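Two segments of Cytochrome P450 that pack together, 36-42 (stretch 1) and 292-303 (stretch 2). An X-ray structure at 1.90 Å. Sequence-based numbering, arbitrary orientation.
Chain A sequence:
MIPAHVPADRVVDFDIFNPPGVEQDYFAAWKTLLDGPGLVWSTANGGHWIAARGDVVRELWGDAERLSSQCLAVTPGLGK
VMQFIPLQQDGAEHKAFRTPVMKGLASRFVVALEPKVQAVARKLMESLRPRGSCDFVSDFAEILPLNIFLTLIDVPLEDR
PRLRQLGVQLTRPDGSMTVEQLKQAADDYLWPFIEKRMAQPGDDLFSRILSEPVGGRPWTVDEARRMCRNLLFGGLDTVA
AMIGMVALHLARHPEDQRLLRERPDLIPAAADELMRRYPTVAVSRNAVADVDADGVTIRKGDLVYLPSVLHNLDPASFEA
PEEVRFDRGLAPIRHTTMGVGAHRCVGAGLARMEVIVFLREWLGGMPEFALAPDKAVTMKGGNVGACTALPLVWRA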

ATOM      1  N   GLY A  36     -12.891 -16.228 -15.366  1.00 21.12           N
ATOM      2  CA  GLY A  36     -13.103 -15.720 -16.723  1.00 19.12           C
ATOM      3  C   GLY A  36     -11.827 -15.542 -17.493  1.00 18.44           C
ATOM      4  O   GLY A  36     -10.792 -16.046 -17.090  1.00 18.69           O
ATOM      5  N   PRO A  37     -11.878 -14.800 -18.623  1.00 17.92           N
ATOM      6  CA  PRO A  37     -10.699 -14.478 -19.419  1.00 17.05           C
ATOM      7  C   PRO A  37      -9.604 -13.751 -18.582  1.00 16.91           C
ATOM      8  O   PRO A  37      -9.926 -13.062 -17.609  1.00 16.64           O
ATOM      9  N   GLY A  38      -8.345 -13.939 -18.951  1.00 15.87           N
ATOM     10  CA  GLY A  38      -7.213 -13.379 -18.209  1.00 15.51           C
ATOM     11  C   GLY A  38      -7.001 -11.891 -18.415  1.00 15.02           C
ATOM     12  O   GLY A  38      -6.141 -11.292 -17.763  1.00 15.02           O
ATOM     13  N   LEU A  39      -7.760 -11.304 -19.341  1.00 13.37           N
ATOM     14  CA  LEU A  39      -7.730  -9.846 -19.603  1.00 13.40           C
ATOM     15  C   LEU A  39      -9.113  -9.463 -20.075  1.00 13.26           C
ATOM     16  O   LEU A  39      -9.568  -9.977 -21.113  1.00 15.07           O
ATOM     17  N   VAL A  40      -9.816  -8.656 -19.275  1.00 12.65           N
ATOM     18  CA  VAL A  40     -11.233  -8.301 -19.516  1.00 11.89           C
ATOM     19  C   VAL A  40     -11.356  -6.784 -19.688  1.00 12.62           C
ATOM     20  O   VAL A  40     -10.470  -6.025 -19.250  1.00 11.87           O
ATOM     21  N   TRP A  41     -12.413  -6.334 -20.358  1.00 12.25           N
ATOM     22  CA  TRP A  41     -12.663  -4.904 -20.534  1.00 11.95           C
ATOM     23  C   TRP A  41     -13.871  -4.580 -19.716  1.00 12.23           C
ATOM     24  O   TRP A  41     -14.936  -5.102 -20.002  1.00 12.98           O
ATOM     25  N   SER A  42     -13.734  -3.721 -18.699  1.00 11.72           N
ATOM     26  CA  SER A  42     -14.898  -3.343 -17.906  1.00 12.06           C
ATOM     27  C   SER A  42     -15.495  -2.103 -18.531  1.00 13.27           C
ATOM     28  O   SER A  42     -14.771  -1.198 -18.930  1.00 12.14           O
ATOM     29  N   ASP A 292       0.307  -6.371 -27.083  1.00 17.20           N
ATOM     30  CA  ASP A 292      -0.412  -7.624 -27.189  1.00 19.10           C
ATOM     31  C   ASP A 292      -0.265  -8.389 -25.895  1.00 19.01           C
ATOM     32  O   ASP A 292       0.859  -8.493 -25.365  1.00 19.01           O
ATOM     33  N   ALA A 293      -1.383  -8.956 -25.437  1.00 17.36           N
ATOM     34  CA  ALA A 293      -1.462  -9.635 -24.159  1.00 18.44           C
ATOM     35  C   ALA A 293      -2.674 -10.563 -24.149  1.00 18.18           C
ATOM     36  O   ALA A 293      -3.798 -10.153 -24.492  1.00 18.36           O
ATOM     37  N   ASP A 294      -2.458 -11.806 -23.737  1.00 18.98           N
ATOM     38  CA  ASP A 294      -3.537 -12.782 -23.595  1.00 20.70           C
ATOM     39  C   ASP A 294      -4.419 -12.924 -24.849  1.00 20.79           C
ATOM     40  O   ASP A 294      -5.619 -13.197 -24.733  1.00 21.73           O
ATOM     41  N   GLY A 295      -3.843 -12.690 -26.029  1.00 20.70           N
ATOM     42  CA  GLY A 295      -4.596 -12.813 -27.285  1.00 20.70           C
ATOM     43  C   GLY A 295      -5.417 -11.609 -27.718  1.00 20.68           C
ATOM     44  O   GLY A 295      -6.237 -11.705 -28.645  1.00 21.03           O
ATOM     45  N   VAL A 296      -5.235 -10.478 -27.044  1.00 19.30           N
ATOM     46  CA  VAL A 296      -5.856  -9.220 -27.464  1.00 18.63           C
ATOM     47  C   VAL A 296      -4.764  -8.158 -27.543  1.00 18.02           C
ATOM     48  O   VAL A 296      -3.597  -8.450 -27.251  1.00 16.73           O
ATOM     49  N   THR A 297      -5.136  -6.955 -27.979  1.00 18.03           N
ATOM     50  CA  THR A 297      -4.212  -5.838 -28.094  1.00 18.71           C
ATOM     51  C   THR A 297      -4.762  -4.676 -27.288  1.00 18.42           C
ATOM     52  O   THR A 297      -5.844  -4.136 -27.573  1.00 18.07           O
ATOM     53  N   ILE A 298      -3.992  -4.291 -26.281  1.00 15.96           N
ATOM     54  CA  ILE A 298      -4.250  -3.056 -25.582  1.00 15.24           C
ATOM     55  C   ILE A 298      -3.725  -1.953 -26.510  1.00 14.09           C
ATOM     56  O   ILE A 298      -2.570  -1.973 -26.893  1.00 14.98           O
ATOM     57  N   ARG A 299      -4.568  -1.011 -26.895  1.00 13.78           N
ATOM     58  CA  ARG A 299      -4.164   0.074 -27.812  1.00 13.50           C
ATOM     59  C   ARG A 299      -3.666   1.291 -27.076  1.00 13.12           C
ATOM     60  O   ARG A 299      -4.166   1.598 -25.980  1.00 12.58           O
ATOM     61  N   LYS A 300      -2.749   2.031 -27.702  1.00 12.09           N
ATOM     62  CA  LYS A 300      -2.306   3.333 -27.183  1.00 14.39           C
ATOM     63  C   LYS A 300      -3.476   4.169 -26.701  1.00 13.14           C
ATOM     64  O   LYS A 300      -4.442   4.390 -27.446  1.00 13.15           O
ATOM     65  N   GLY A 301      -3.364   4.658 -25.468  1.00 11.52           N
ATOM     66  CA  GLY A 301      -4.420   5.446 -24.856  1.00 10.70           C
ATOM     67  C   GLY A 301      -5.391   4.671 -23.996  1.00  9.92           C
ATOM     68  O   GLY A 301      -6.134   5.294 -23.243  1.00  9.20           O
ATOM     69  N   ASP A 302      -5.456   3.353 -24.148  1.00  9.21           N
ATOM     70  CA  ASP A 302      -6.301   2.527 -23.280  1.00 10.10           C
ATOM     71  C   ASP A 302      -5.712   2.551 -21.875  1.00  9.85           C
ATOM     72  O   ASP A 302      -4.481   2.573 -21.716  1.00  9.19           O
ATOM     73  N   LEU A 303      -6.586   2.523 -20.868  1.00  9.62           N
ATOM     74  CA  LEU A 303      -6.160   2.297 -19.462  1.00 10.85           C
ATOM     75  C   LEU A 303      -6.227   0.817 -19.084  1.00 10.63           C
ATOM     76  O   LEU A 303      -7.088   0.080 -19.580  1.00  9.35           O
TER

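How does the first strand of stretch 2 meet stretch 1? Asp292 points away, and its OD1 accepts a hydrogen bond from Thr297 OG1 at 2.7 Å, tying together the two arms of the hairpin. Ala293 points toward stretch 1, where its CB lies 3.6 Å from Leu39 CD2. A type I' turn from Ala293 to Val296 follows, held by backbone hydrogen bonds in both directions between these two residues.

What does Asp294 do at the turn? Its side chain, chi1 t, points toward stretch 1 and brings OD2 3.3 Å from Leu39 N, but the angle is too poor for a hydrogen bond. Water 1 supplies a clear link instead: it accepts from Gly38 N at 3.0 Å and donates to Asp294 OD2 at 2.6 Å. Gly38 carries no side chain here; an ideal CB would sit 3.4 Å from Asp294 OD2. The next residue, Gly295, makes no contact, and its backbone angles by themselves call for glycine.

Which residues surround the Leu39 side chain beyond the turn? Val296, chi1 m, points toward stretch 1 and sets CG2 3.6 Å from Leu39 CD2. Thr297 points away, as expected from strand alternation. Ile298 starts sideways, yet its m,t rotamer carries CD1 to 4.0 Å from Leu39 CD2. Leu39 itself, t,p, points toward stretch 2, so its CD2 methyl gathers Ala293, Val296 and Ile298 into one apolar cluster.

Does the far end of stretch 2 add anything? Arg299, Lys300 and Gly301 make no contact, but the type II turn there leads to Asp302, chi1 m, which points toward stretch 1. Its OD1 accepts from Arg299 N at 3.1 Å and lies 4.3 Å from Trp41 CZ3, approaching the ring obliquely. Trp41, chi1 t, leaves its backbone sideways, but the end of its side chain comes nearer.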

ATOM      1  CB  PRO A  37     -11.259 -13.562 -20.515  1.00 17.47           C
ATOM      2  CG  PRO A  37     -12.749 -13.867 -20.570  1.00 17.37           C
ATOM      3  CD  PRO A  37     -13.114 -14.208 -19.168  1.00 17.59           C
ATOM      4  CB  LEU A  39      -6.652  -9.497 -20.644  1.00 13.78           C
ATOM      5  CG  LEU A  39      -6.241  -8.059 -20.949  1.00 14.97           C
ATOM      6  CD1 LEU A  39      -5.967  -7.234 -19.688  1.00 13.19           C
ATOM      7  CD2 LEU A  39      -4.973  -8.066 -21.843  1.00 15.81           C
ATOM      8  CB  VAL A  40     -12.208  -8.837 -18.391  1.00 11.65           C
ATOM      9  CG1 VAL A  40     -12.291 -10.358 -18.426  1.00 12.41           C
ATOM     10  CG2 VAL A  40     -11.810  -8.374 -16.979  1.00 10.71           C
ATOM     11  CB  TRP A  41     -12.994  -4.586 -21.995  1.00 12.64           C
ATOM     12  CG  TRP A  41     -13.421  -3.151 -22.222  1.00 11.11           C
ATOM     13  CD1 TRP A  41     -14.702  -2.670 -22.294  1.00 14.91           C
ATOM     14  CD2 TRP A  41     -12.553  -2.033 -22.418  1.00 13.76           C
ATOM     15  NE1 TRP A  41     -14.681  -1.296 -22.524  1.00 11.65           N
ATOM     16  CE2 TRP A  41     -13.373  -0.890 -22.614  1.00 13.99           C
ATOM     17  CE3 TRP A  41     -11.157  -1.887 -22.481  1.00 12.24           C
ATOM     18  CZ2 TRP A  41     -12.846   0.377 -22.851  1.00 14.25           C
ATOM     19  CZ3 TRP A  41     -10.632  -0.616 -22.723  1.00 15.21           C
ATOM     20  CH2 TRP A  41     -11.483   0.495 -22.913  1.00 12.72           C
ATOM     21  CB  SER A  42     -14.549  -3.064 -16.435  1.00 12.03           C
ATOM     22  OG  SER A  42     -15.670  -2.519 -15.758  1.00 13.61           O
ATOM     23  CB  ASP A 292       0.185  -8.481 -28.295  1.00 20.27           C
ATOM     24  CG  ASP A 292      -0.198  -7.994 -29.688  1.00 24.95           C
ATOM     25  OD1 ASP A 292      -0.909  -6.964 -29.808  1.00 25.67           O
ATOM     26  OD2 ASP A 292       0.229  -8.656 -30.669  1.00 31.32           O
ATOM     27  CB  ALA A 293      -1.579  -8.612 -23.036  1.00 17.55           C
ATOM     28  CB  ASP A 294      -4.421 -12.439 -22.386  1.00 20.71           C
ATOM     29  CG  ASP A 294      -5.420 -13.556 -22.064  1.00 24.11           C
ATOM     30  OD1 ASP A 294      -5.003 -14.736 -22.083  1.00 30.26           O
ATOM     31  OD2 ASP A 294      -6.606 -13.272 -21.788  1.00 25.88           O
ATOM     32  CB  VAL A 296      -7.018  -8.748 -26.548  1.00 19.27           C
ATOM     33  CG1 VAL A 296      -8.223  -9.698 -26.641  1.00 21.62           C
ATOM     34  CG2 VAL A 296      -6.548  -8.545 -25.078  1.00 19.63           C
ATOM     35  CB  THR A 297      -4.041  -5.344 -29.543  1.00 19.55           C
ATOM     36  OG1 THR A 297      -3.544  -6.412 -30.350  1.00 22.11           O
ATOM     37  CG2 THR A 297      -3.062  -4.147 -29.625  1.00 19.67           C
ATOM     38  CB  ILE A 298      -3.518  -3.044 -24.211  1.00 14.21           C
ATOM     39  CG1 ILE A 298      -4.061  -4.171 -23.322  1.00 14.41           C
ATOM     40  CG2 ILE A 298      -3.662  -1.657 -23.553  1.00 14.28           C
ATOM     41  CD1 ILE A 298      -3.200  -4.524 -22.126  1.00 13.45           C
ATOM     42  CB  ARG A 299      -5.367   0.514 -28.671  1.00 13.16           C
ATOM     43  CG  ARG A 299      -5.874  -0.594 -29.617  1.00 16.45           C
ATOM     44  CD  ARG A 299      -6.929  -0.053 -30.601  1.00 18.25           C
ATOM     45  NE  ARG A 299      -6.332   0.877 -31.553  1.00 18.51           N
ATOM     46  CZ  ARG A 299      -7.017   1.660 -32.381  1.00 21.09           C
ATOM     47  NH1 ARG A 299      -8.345   1.644 -32.386  1.00 18.15           N
ATOM     48  NH2 ARG A 299      -6.357   2.473 -33.210  1.00 22.32           N
ATOM     49  CB  LYS A 300      -1.583   4.198 -28.268  1.00 15.23           C
ATOM     50  CG  LYS A 300      -0.136   3.867 -28.528  1.00 19.81           C
ATOM     51  CD  LYS A 300       0.328   4.503 -29.873  1.00 22.71           C
ATOM     52  CE  LYS A 300      -0.328   3.799 -31.054  1.00 27.20           C
ATOM     53  NZ  LYS A 300       0.162   4.294 -32.369  1.00 31.83           N
ATOM     54  CB  ASP A 302      -6.307   1.047 -23.707  1.00  9.97           C
ATOM     55  CG  ASP A 302      -7.167   0.770 -24.947  1.00 13.02           C
ATOM     56  OD1 ASP A 302      -7.190  -0.406 -25.364  1.00 12.37           O
ATOM     57  OD2 ASP A 302      -7.791   1.699 -25.505  1.00 12.27           O
ATOM     58  CB  LEU A 303      -7.034   3.099 -18.493  1.00 10.99           C
ATOM     59  CG  LEU A 303      -6.697   4.549 -18.090  1.00 17.55           C
ATOM     60  CD1 LEU A 303      -5.787   5.299 -19.048  1.00 20.13           C
ATOM     61  CD2 LEU A 303      -7.963   5.341 -17.692  1.00 19.52           C
TER
HETATM   62  O   HOH W   1      -7.968 -15.495 -21.430  1.00 28.38           O